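Local coordinates for arginine 3rd transport system periplasmic binding protein (Legionella pneumophila subsp. pneumophila str. Philadelphia 1, PDB 3KZG) that probably binds arginine in the periplasm and delivers it to an ABC-type uptake system, at residues Y94-D99 / V152-M157; D107-K112 / N129-V134; H80-L85 / V203-I208. All blocks are in the same frame, centred on the assembly; numbering follows the deposited sequence.

Overall arrangement
Contacts 1 and 2 belong to one lobe of a two-lobed periplasmic binding protein and contact 3 to the other. Contact 1 pairs two strands inside a five-stranded mixed sheet; contact 2 lies at the edge of the same sheet, its centre about 12 Å from that of contact 1. The two touch: Leu108 packs on the Tyr94 ring, and Asp153 OD2 lies 2.6 Å from Lys112 N, a probable hydrogen bond. Contact 3 is on the opposite side of the chain's centre, with its centre about 34 Å from that of contact 1 and about 37 Å from that of contact 2. As in relatives, the solute probably binds in the cleft between the lobes.

Contact 1: Y94-D99 / V152-M157; sequences YITTVD and VDASLM
Thr96 OG1 donates a hydrogen bond of 2.7 Å to Asp153 O, lying in the plane of that carbonyl; it can do so because chi1 (-170°) sets OG1 anti to the backbone N. One residue further in, Ile95 and Ser155 form an antiparallel hydrogen-bonded pair. Ile95 N reaches Ser155 O at 2.9 Å, and Ser155 N returns an equal bond to Ile95 O. Ser155 O is approached by more than the amide: Tyr94 CA makes a CA-H...O contact with it at 3.4 Å. On the Tyr94 side of the sheet, Leu156 CD1 sits 3.8 Å above the centre of the Tyr94 ring in a CH-pi contact, while Leu156 CD2 touches the hydroxyl end. On the other side, Ile95 CG2 meets CE of Met157, a selenomethionine, at 3.5 Å. The pair lies inside a five-stranded mixed sheet with strand 154-158 at its centre; strand 180-188 follows beyond 94-97 and strand 112-116 beyond 154-157. Helix 121-127 covers the Tyr94 and Leu156 side chains, and Tyr94 OH is hydrogen-bonded to Glu128 OE2, just past that helix; helix 140-148 packs on Ser155 and Met157.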
# COMPACT_ATOMS: atom_id res chain seq x y z
N TYR A 94 15.62 2.05 29.57
CA TYR A 94 16.70 1.78 30.52
C TYR A 94 17.69 0.83 29.86
O TYR A 94 17.29 -0.17 29.24
CB TYR A 94 16.15 1.16 31.81
CG TYR A 94 15.57 2.17 32.78
CD1 TYR A 94 16.40 2.98 33.57
CD2 TYR A 94 14.19 2.32 32.92
CE1 TYR A 94 15.86 3.91 34.46
CE2 TYR A 94 13.64 3.24 33.81
CZ TYR A 94 14.49 4.04 34.57
OH TYR A 94 13.95 4.96 35.46
N ILE A 95 18.97 1.15 29.97
CA ILE A 95 20.03 0.33 29.40
C ILE A 95 21.15 0.19 30.43
O ILE A 95 21.39 1.10 31.22
CB ILE A 95 20.58 0.97 28.10
CG1 ILE A 95 21.65 0.07 27.49
CG2 ILE A 95 21.14 2.37 28.40
CD1 ILE A 95 22.10 0.52 26.12
N THR A 96 21.82 -0.96 30.43
CA THR A 96 22.92 -1.20 31.36
C THR A 96 23.91 -2.16 30.69
O THR A 96 23.68 -2.61 29.58
CB THR A 96 22.41 -1.83 32.69
OG1 THR A 96 23.46 -1.83 33.66
CG2 THR A 96 21.92 -3.25 32.46
N THR A 97 25.02 -2.45 31.36
CA THR A 97 26.01 -3.36 30.78
C THR A 97 25.58 -4.81 30.96
O THR A 97 24.96 -5.15 31.96
CB THR A 97 27.40 -3.16 31.42
OG1 THR A 97 27.30 -3.30 32.84
CG2 THR A 97 27.94 -1.78 31.08
N VAL A 98 25.90 -5.65 29.99
CA VAL A 98 25.53 -7.06 30.02
C VAL A 98 25.97 -7.80 31.28
O VAL A 98 25.32 -8.75 31.71
CB VAL A 98 26.11 -7.82 28.80
CG1 VAL A 98 25.58 -7.20 27.52
CG2 VAL A 98 27.63 -7.77 28.83
N ASP A 99 27.08 -7.36 31.86
CA ASP A 99 27.60 -7.99 33.07
C ASP A 99 26.92 -7.46 34.33
O ASP A 99 27.45 -7.58 35.43
CB ASP A 99 29.11 -7.77 33.16
CG ASP A 99 29.50 -6.32 32.98
OD1 ASP A 99 29.33 -5.53 33.94
OD2 ASP A 99 29.96 -5.96 31.88
N VAL A 152 27.59 4.57 37.48
CA VAL A 152 26.14 4.51 37.58
C VAL A 152 25.80 3.06 37.27
O VAL A 152 26.55 2.37 36.56
CB VAL A 152 25.41 5.46 36.58
CG1 VAL A 152 25.61 6.91 36.99
CG2 VAL A 152 25.90 5.22 35.16
N ASP A 153 24.68 2.58 37.81
CA ASP A 153 24.25 1.21 37.59
C ASP A 153 23.55 1.02 36.25
O ASP A 153 23.56 -0.07 35.68
CB ASP A 153 23.29 0.79 38.71
CG ASP A 153 23.89 0.95 40.09
OD1 ASP A 153 24.99 0.42 40.32
OD2 ASP A 153 23.26 1.61 40.94
N ALA A 154 22.95 2.09 35.76
CA ALA A 154 22.24 2.04 34.49
C ALA A 154 22.01 3.46 33.99
O ALA A 154 22.31 4.43 34.69
CB ALA A 154 20.90 1.34 34.67
N SER A 155 21.46 3.56 32.79
CA SER A 155 21.19 4.84 32.16
C SER A 155 19.81 4.84 31.51
O SER A 155 19.37 3.83 30.96
CB SER A 155 22.27 5.12 31.11
OG SER A 155 21.94 6.24 30.32
N LEU A 156 19.12 5.98 31.59
CA LEU A 156 17.81 6.15 30.97
C LEU A 156 18.05 7.16 29.86
O LEU A 156 18.43 8.30 30.13
CB LEU A 156 16.78 6.68 31.99
CG LEU A 156 15.36 6.92 31.44
CD1 LEU A 156 14.82 5.64 30.82
CD2 LEU A 156 14.45 7.39 32.57
N MSE A 157 17.86 6.72 28.62
CA MSE A 157 18.07 7.56 27.44
C MSE A 157 16.98 7.31 26.40
O MSE A 157 16.05 6.54 26.65
CB MSE A 157 19.45 7.27 26.83
CG MSE A 157 19.66 5.83 26.35
SE MSE A 157 21.47 5.45 25.71
CE MSE A 157 22.42 5.53 27.42

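Contact 2: D107-K112 / N129-V134; sequences DLHGKK and NRNNQV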
# COMPACT_ATOMS: atom_id res chain seq x y z
N ASP A 107 14.54 -4.56 39.28
CA ASP A 107 15.86 -4.52 39.92
C ASP A 107 16.47 -3.12 39.96
O ASP A 107 17.50 -2.90 40.59
CB ASP A 107 16.83 -5.47 39.22
CG ASP A 107 16.42 -6.92 39.31
OD1 ASP A 107 16.03 -7.37 40.42
OD2 ASP A 107 16.48 -7.62 38.27
N LEU A 108 15.83 -2.18 39.28
CA LEU A 108 16.33 -0.81 39.25
C LEU A 108 16.15 -0.11 40.58
O LEU A 108 16.63 1.01 40.78
CB LEU A 108 15.62 -0.03 38.14
CG LEU A 108 15.94 -0.52 36.72
CD1 LEU A 108 15.04 0.17 35.72
CD2 LEU A 108 17.41 -0.25 36.41
N HIS A 109 15.46 -0.77 41.52
CA HIS A 109 15.22 -0.18 42.83
C HIS A 109 16.50 0.02 43.62
O HIS A 109 17.29 -0.91 43.82
CB HIS A 109 14.25 -1.07 43.63
CG HIS A 109 13.86 -0.49 44.96
ND1 HIS A 109 14.73 -0.39 46.02
CD2 HIS A 109 12.68 0.02 45.39
CE1 HIS A 109 14.11 0.17 47.05
NE2 HIS A 109 12.87 0.43 46.69
N GLY A 110 16.72 1.26 44.06
CA GLY A 110 17.91 1.58 44.84
C GLY A 110 19.16 1.81 44.02
O GLY A 110 20.25 1.96 44.57
N LYS A 111 19.03 1.86 42.69
CA LYS A 111 20.18 2.04 41.82
C LYS A 111 20.46 3.48 41.43
O LYS A 111 19.59 4.35 41.53
CB LYS A 111 20.01 1.21 40.54
CG LYS A 111 19.60 -0.23 40.77
CD LYS A 111 20.54 -0.94 41.73
CE LYS A 111 20.07 -2.36 41.99
NZ LYS A 111 20.79 -2.97 43.14
N LYS A 112 21.70 3.74 41.01
CA LYS A 112 22.11 5.07 40.58
C LYS A 112 21.89 5.08 39.07
O LYS A 112 22.39 4.21 38.35
CB LYS A 112 23.59 5.29 40.88
CG LYS A 112 23.97 5.03 42.33
CD LYS A 112 25.48 5.13 42.53
CE LYS A 112 25.97 6.55 42.31
NZ LYS A 112 25.43 7.48 43.33
N ASN A 129 9.63 6.84 42.01
CA ASN A 129 9.70 6.60 43.45
C ASN A 129 10.17 5.19 43.83
O ASN A 129 9.52 4.49 44.61
CB ASN A 129 8.32 6.87 44.06
CG ASN A 129 7.88 8.31 43.88
OD1 ASN A 129 6.74 8.58 43.54
ND2 ASN A 129 8.80 9.24 44.12
N ARG A 130 11.31 4.78 43.27
CA ARG A 130 11.88 3.48 43.57
C ARG A 130 13.27 3.68 44.16
O ARG A 130 14.22 2.96 43.85
CB ARG A 130 11.97 2.64 42.29
CG ARG A 130 12.14 3.47 41.04
CD ARG A 130 12.29 2.62 39.79
NE ARG A 130 11.18 1.70 39.61
CZ ARG A 130 11.00 0.97 38.51
NH1 ARG A 130 11.85 1.07 37.50
NH2 ARG A 130 9.97 0.14 38.43
N ASN A 131 13.38 4.69 45.03
CA ASN A 131 14.63 5.03 45.71
C ASN A 131 15.83 5.02 44.78
O ASN A 131 16.75 4.21 44.94
CB ASN A 131 14.86 4.09 46.89
CG ASN A 131 16.20 4.32 47.56
OD1 ASN A 131 16.67 5.46 47.66
ND2 ASN A 131 16.83 3.24 48.02
N ASN A 132 15.82 5.93 43.82
CA ASN A 132 16.91 6.05 42.87
C ASN A 132 17.61 7.38 43.01
O ASN A 132 17.03 8.36 43.47
CB ASN A 132 16.41 5.94 41.43
CG ASN A 132 15.90 4.56 41.09
OD1 ASN A 132 16.64 3.58 41.14
ND2 ASN A 132 14.63 4.48 40.72
N GLN A 133 18.88 7.40 42.61
CA GLN A 133 19.68 8.60 42.65
C GLN A 133 20.05 8.89 41.20
O GLN A 133 20.43 7.99 40.46
CB GLN A 133 20.94 8.37 43.48
CG GLN A 133 21.80 9.61 43.64
CD GLN A 133 22.98 9.36 44.56
OE1 GLN A 133 22.81 8.98 45.72
NE2 GLN A 133 24.18 9.59 44.05
N VAL A 134 19.91 10.15 40.80
CA VAL A 134 20.21 10.55 39.43
C VAL A 134 21.55 11.25 39.31
O VAL A 134 21.90 12.13 40.10
CB VAL A 134 19.11 11.49 38.88
CG1 VAL A 134 19.42 11.85 37.43
CG2 VAL A 134 17.75 10.84 38.99
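Gly110 and Arg130 join the two backbones where a type II turn, Leu108 to Lys111, meets the run from Arg130 into strand 133-134: Gly110 N donates to Arg130 O at 3.0 Å with an N-H...O angle of 157°. Gly110 is the third residue of the turn, where its positive phi (81°) fits. Further along, Gln133 N makes a weak bond of 3.3 Å to Lys111 O, and Lys112 and Gln133 form a parallel bridge.

His109 lays one ring face over the same Arg130 carbonyl, with the oxygen 3.6 Å above the plane and displaced toward the rim. Its chi1 of -175° sets CG anti to the backbone N; CE1 of the ring meets Asn131 CB at 4.0 Å. These contacts tie together the entrances to the two strands of a beta-alpha-beta crossover, in which strand 112-116 leads through helix 121-127 to strand 133-137 at the sheet edge.

Leu108 CD1 touches Arg130 NH1 at 3.8 Å, crossing the arginine obliquely; the guanidinium also has a long, weak ion pair with Glu128. Asn132 CB packs against Lys111 O at 3.6 Å. At the starts of strands 112-116 and 133-137, the Lys112 and Gln133 side chains run side by side in the same direction, and the backbone N of Lys112 links to contact 1 through Asp153.

Contact 3: H80-L85 / V203-I208; sequences HFIFSL and VLIKKI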
# COMPACT_ATOMS: atom_id res chain seq x y z
N HIS A 80 8.62 28.34 27.33
CA HIS A 80 9.60 29.25 26.77
C HIS A 80 9.82 29.02 25.28
O HIS A 80 10.44 29.84 24.60
CB HIS A 80 10.93 29.10 27.51
CG HIS A 80 10.87 29.51 28.94
ND1 HIS A 80 10.87 30.83 29.34
CD2 HIS A 80 10.73 28.77 30.07
CE1 HIS A 80 10.73 30.89 30.66
NE2 HIS A 80 10.65 29.65 31.12
N PHE A 81 9.31 27.90 24.78
CA PHE A 81 9.47 27.56 23.38
C PHE A 81 8.20 26.97 22.77
O PHE A 81 7.33 26.47 23.48
CB PHE A 81 10.58 26.53 23.20
CG PHE A 81 11.91 26.98 23.71
CD1 PHE A 81 12.66 27.91 23.01
CD2 PHE A 81 12.42 26.46 24.90
CE1 PHE A 81 13.91 28.32 23.49
CE2 PHE A 81 13.66 26.86 25.38
CZ PHE A 81 14.40 27.79 24.67
N ILE A 82 8.13 27.04 21.45
CA ILE A 82 7.02 26.45 20.74
C ILE A 82 7.60 25.29 19.94
O ILE A 82 8.80 25.29 19.61
CB ILE A 82 6.30 27.45 19.80
CG1 ILE A 82 7.29 28.07 18.81
CG2 ILE A 82 5.62 28.53 20.64
CD1 ILE A 82 6.64 28.98 17.78
N PHE A 83 6.76 24.31 19.64
CA PHE A 83 7.18 23.13 18.91
C PHE A 83 6.39 22.93 17.62
O PHE A 83 5.28 23.42 17.47
CB PHE A 83 6.99 21.90 19.80
CG PHE A 83 7.92 21.86 20.98
CD1 PHE A 83 9.21 21.37 20.85
CD2 PHE A 83 7.49 22.30 22.23
CE1 PHE A 83 10.07 21.31 21.95
CE2 PHE A 83 8.33 22.25 23.33
CZ PHE A 83 9.63 21.76 23.20
N SER A 84 7.00 22.21 16.69
CA SER A 84 6.33 21.91 15.43
C SER A 84 5.55 20.65 15.75
O SER A 84 5.55 20.17 16.89
CB SER A 84 7.36 21.57 14.36
OG SER A 84 8.01 20.35 14.69
N LEU A 85 4.87 20.10 14.75
CA LEU A 85 4.16 18.86 14.97
C LEU A 85 5.26 17.85 15.27
O LEU A 85 6.37 17.95 14.74
CB LEU A 85 3.42 18.43 13.69
CG LEU A 85 2.40 19.42 13.13
CD1 LEU A 85 1.85 18.90 11.80
CD2 LEU A 85 1.28 19.61 14.14
N VAL A 203 5.17 31.69 12.48
CA VAL A 203 4.94 31.64 11.05
C VAL A 203 5.81 30.55 10.43
O VAL A 203 5.34 29.77 9.60
CB VAL A 203 5.26 32.99 10.36
CG1 VAL A 203 5.21 32.83 8.85
CG2 VAL A 203 4.26 34.05 10.81
N LEU A 204 7.08 30.49 10.84
CA LEU A 204 7.99 29.48 10.32
C LEU A 204 7.56 28.07 10.75
O LEU A 204 7.59 27.13 9.95
CB LEU A 204 9.42 29.76 10.81
CG LEU A 204 10.51 28.74 10.44
CD1 LEU A 204 10.58 28.57 8.94
CD2 LEU A 204 11.85 29.21 11.00
N ILE A 205 7.17 27.93 12.01
CA ILE A 205 6.73 26.65 12.53
C ILE A 205 5.51 26.14 11.74
O ILE A 205 5.42 24.94 11.42
CB ILE A 205 6.40 26.77 14.03
CG1 ILE A 205 7.70 26.95 14.83
CG2 ILE A 205 5.66 25.53 14.52
CD1 ILE A 205 8.67 25.77 14.71
N LYS A 206 4.59 27.04 11.43
CA LYS A 206 3.39 26.68 10.68
C LYS A 206 3.72 26.17 9.28
O LYS A 206 3.09 25.23 8.80
CB LYS A 206 2.42 27.86 10.61
CG LYS A 206 1.66 28.05 11.91
CD LYS A 206 0.71 29.24 11.87
CE LYS A 206 0.02 29.43 13.22
NZ LYS A 206 -0.85 30.63 13.25
N LYS A 207 4.71 26.78 8.64
CA LYS A 207 5.12 26.35 7.30
C LYS A 207 5.77 24.96 7.42
O LYS A 207 5.60 24.10 6.55
CB LYS A 207 6.10 27.36 6.70
CG LYS A 207 5.47 28.73 6.40
CD LYS A 207 6.49 29.78 5.94
CE LYS A 207 7.40 30.22 7.09
NZ LYS A 207 8.27 31.40 6.74
N ILE A 208 6.51 24.73 8.50
CA ILE A 208 7.16 23.44 8.71
C ILE A 208 6.12 22.35 8.99
O ILE A 208 6.31 21.19 8.61
CB ILE A 208 8.17 23.51 9.89
CG1 ILE A 208 9.36 24.39 9.49
CG2 ILE A 208 8.63 22.11 10.28
CD1 ILE A 208 10.31 24.69 10.63
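Ile205 reaches from helix 202-217 to the extended segment 82-84, and its branches meet different parts of it. The CB points toward that segment and divides the contact in two. CG2, anti to the backbone N, turns to the backbone there: it lies 3.6 Å from Phe83 O and 3.8 Å from Ser84 CA, with Ser84 CB a little further off. CG1, set beside the backbone N by chi1 of -71°, meets Ile82 instead, its nearest partner being Ile82 CD1 at 3.7 Å. At the tip, Ile205 CD1 approaches more loosely, 4.4 Å from Ser84 N.

Ile82 answers from the strand. Its CG1 stands between the backbone N and the carbonyl carbon, and chi2 of 175° extends CD1 from there to the helix. One helical turn beyond Ile205, Ile208 adds CG2 at 4.3 Å from Ser84 CB, so that two residues three apart on the helix both pack on the segment.

Helix 202-217 here packs against a small antiparallel pair, strand 82-83 with strand 196-197. The chain runs from the first of these strands to the sheet of the other lobe and comes back into the second, consistent with the two inter-lobe connections of type II periplasmic binding proteins. Ile205 also touches Ala197 of the partner strand.

Ser84, though packed among these hydrocarbons, has its hydroxyl engaged: OG donates to Leu85 O at 2.9 Å, from above the plane of that carbonyl, and also bonds Ile195 N. At the margin, Leu85 packs on Pro86 of the second subunit and Lys206 on Glu191 of the second subunit.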